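Local coordinates for phosphonopyruvate hydrolase (Variovorax sp., PDB 2HJP), which hydrolyses the carbon-phosphorus bond of phosphonopyruvate to give pyruvate and phosphate, using a divalent metal ion such as magnesium, cobalt or manganese, at the interface of chains A and B. Numbering follows the deposited sequence. Chains: chain A/B, Phosphonopyruvate hydrolase.

The interface of chains A and B. Residues chain A 88-90, 132, 136-137, 140; chain B 284-285, 288-290.
In this homodimer contact of the PEP mutase/isocitrate lyase superfamily, whose members share an alpha/beta-barrel, helix 278-288 of chain B and the two coil residues that end the chain, B:Leu289 and B:Lys290, lie across helices 89-102 and 131-144 of chain A, a swapped-arm packing; the centre of the patch lies about 22 Å from A:Asp54, the probable nucleophile. The ring contact is a CH-pi one: A:Ala140 CA stands over one face of the B:Tyr288 ring, 3.8 Å from its centroid and offset toward the rim, while A:Ala140 CB touches B:Tyr288 CG at 3.7 Å. Chi1 -56° puts CG anti to the carbonyl carbon, and chi2 105° turns one face of the ring toward A:Ala140. An alanine here would remove the ring that covers A:Ala140, and would probably loosen the seating of the chain B terminus. Small residues let the backbones come close: A:Gly136 CA lies 3.3 Å from the main-chain B:Tyr288 O, beside A:Ala89. Aliphatic packing continues at the start of helix 89-102. One branch of A:Val90, CG2, crosses the B:Glu285 stem obliquely, 3.3 Å from CG, and B:Val284 CG1 meets A:Val90 CA at 4.0 Å. The side chains of B:Leu289 and A:Asn88 cross obliquely, with B:Leu289 CD2 3.8 Å from A:Asn88 CB and also touching the amide ND2. Within chain A, A:Asn88 OD1 caps the helix by accepting a hydrogen bond from A:Val90 N (2.8 Å); this bent bond probably helps to hold the amide beside the leucine. Polar groups contribute no bonds between the chains in this patch.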
# COMPACT_ATOMS: atom_id res chain seq x y z
N ASN A 88 8.26 -18.33 -9.71
CA ASN A 88 9.20 -18.96 -10.61
C ASN A 88 9.87 -17.87 -11.47
O ASN A 88 9.70 -16.69 -11.26
CB ASN A 88 8.46 -19.98 -11.51
CG ASN A 88 7.34 -19.34 -12.33
OD1 ASN A 88 7.31 -18.11 -12.57
ND2 ASN A 88 6.39 -20.17 -12.76
N ALA A 89 10.59 -18.29 -12.51
CA ALA A 89 11.29 -17.32 -13.37
C ALA A 89 10.36 -16.30 -13.97
O ALA A 89 10.78 -15.16 -14.24
CB ALA A 89 12.09 -18.06 -14.52
N VAL A 90 9.10 -16.65 -14.20
CA VAL A 90 8.20 -15.66 -14.77
C VAL A 90 7.96 -14.54 -13.71
O VAL A 90 8.03 -13.38 -14.05
CB VAL A 90 6.89 -16.29 -15.19
CG1 VAL A 90 5.90 -15.19 -15.66
CG2 VAL A 90 7.14 -17.32 -16.32
N GLU A 132 19.04 -26.31 -13.12
CA GLU A 132 18.61 -25.66 -14.36
C GLU A 132 17.44 -24.72 -14.09
O GLU A 132 17.34 -23.67 -14.72
CB GLU A 132 18.16 -26.68 -15.44
CG GLU A 132 18.87 -27.97 -15.42
CD GLU A 132 18.26 -28.90 -14.37
OE1 GLU A 132 19.02 -29.31 -13.47
OE2 GLU A 132 17.02 -29.20 -14.45
N GLY A 136 17.49 -20.73 -14.82
CA GLY A 136 16.46 -19.96 -15.54
C GLY A 136 16.03 -18.68 -14.79
O GLY A 136 15.78 -17.60 -15.36
N LYS A 137 15.88 -18.81 -13.48
CA LYS A 137 15.50 -17.66 -12.64
C LYS A 137 16.54 -16.52 -12.64
O LYS A 137 16.23 -15.33 -12.73
CB LYS A 137 15.21 -18.18 -11.24
CG LYS A 137 13.89 -19.00 -11.23
CD LYS A 137 13.70 -19.73 -9.91
CE LYS A 137 13.28 -18.75 -8.82
NZ LYS A 137 12.64 -19.44 -7.61
N ALA A 140 16.49 -14.94 -16.04
CA ALA A 140 15.30 -14.05 -16.13
C ALA A 140 15.60 -12.71 -15.41
O ALA A 140 15.16 -11.64 -15.88
CB ALA A 140 14.05 -14.72 -15.49
N VAL B 284 8.67 -14.98 -22.11
CA VAL B 284 9.43 -15.12 -20.87
C VAL B 284 9.41 -16.58 -20.36
O VAL B 284 10.48 -17.16 -20.01
CB VAL B 284 8.94 -14.11 -19.81
CG1 VAL B 284 9.53 -14.45 -18.38
CG2 VAL B 284 9.45 -12.71 -20.16
N GLU B 285 8.24 -17.21 -20.34
CA GLU B 285 8.15 -18.59 -19.88
C GLU B 285 8.97 -19.47 -20.78
O GLU B 285 9.68 -20.38 -20.31
CB GLU B 285 6.75 -19.18 -19.95
CG GLU B 285 5.76 -18.57 -19.06
CD GLU B 285 4.49 -19.43 -18.93
OE1 GLU B 285 4.56 -20.68 -18.98
OE2 GLU B 285 3.43 -18.82 -18.75
N TYR B 288 12.82 -18.67 -20.03
CA TYR B 288 13.39 -18.74 -18.69
C TYR B 288 12.80 -19.75 -17.70
O TYR B 288 13.37 -19.96 -16.65
CB TYR B 288 13.38 -17.34 -18.02
CG TYR B 288 14.10 -16.26 -18.81
CD1 TYR B 288 13.37 -15.27 -19.51
CD2 TYR B 288 15.51 -16.31 -18.99
CE1 TYR B 288 14.01 -14.39 -20.40
CE2 TYR B 288 16.15 -15.41 -19.90
CZ TYR B 288 15.38 -14.47 -20.60
OH TYR B 288 15.97 -13.66 -21.56
N LEU B 289 11.64 -20.34 -17.99
CA LEU B 289 11.06 -21.29 -17.05
C LEU B 289 11.67 -22.64 -17.43
O LEU B 289 11.37 -23.21 -18.48
CB LEU B 289 9.55 -21.35 -17.22
CG LEU B 289 8.60 -21.24 -16.03
CD1 LEU B 289 7.35 -22.04 -16.37
CD2 LEU B 289 9.17 -21.75 -14.79
N LYS B 290 12.55 -23.16 -16.58
CA LYS B 290 13.25 -24.41 -16.88
C LYS B 290 13.25 -25.39 -15.72
O LYS B 290 13.89 -26.45 -15.89
CB LYS B 290 14.69 -24.12 -17.23
CG LYS B 290 14.85 -23.04 -18.30
CD LYS B 290 16.29 -22.80 -18.67
CE LYS B 290 16.38 -22.12 -20.05
NZ LYS B 290 15.47 -22.80 -21.02
OXT LYS B 290 12.65 -25.17 -14.68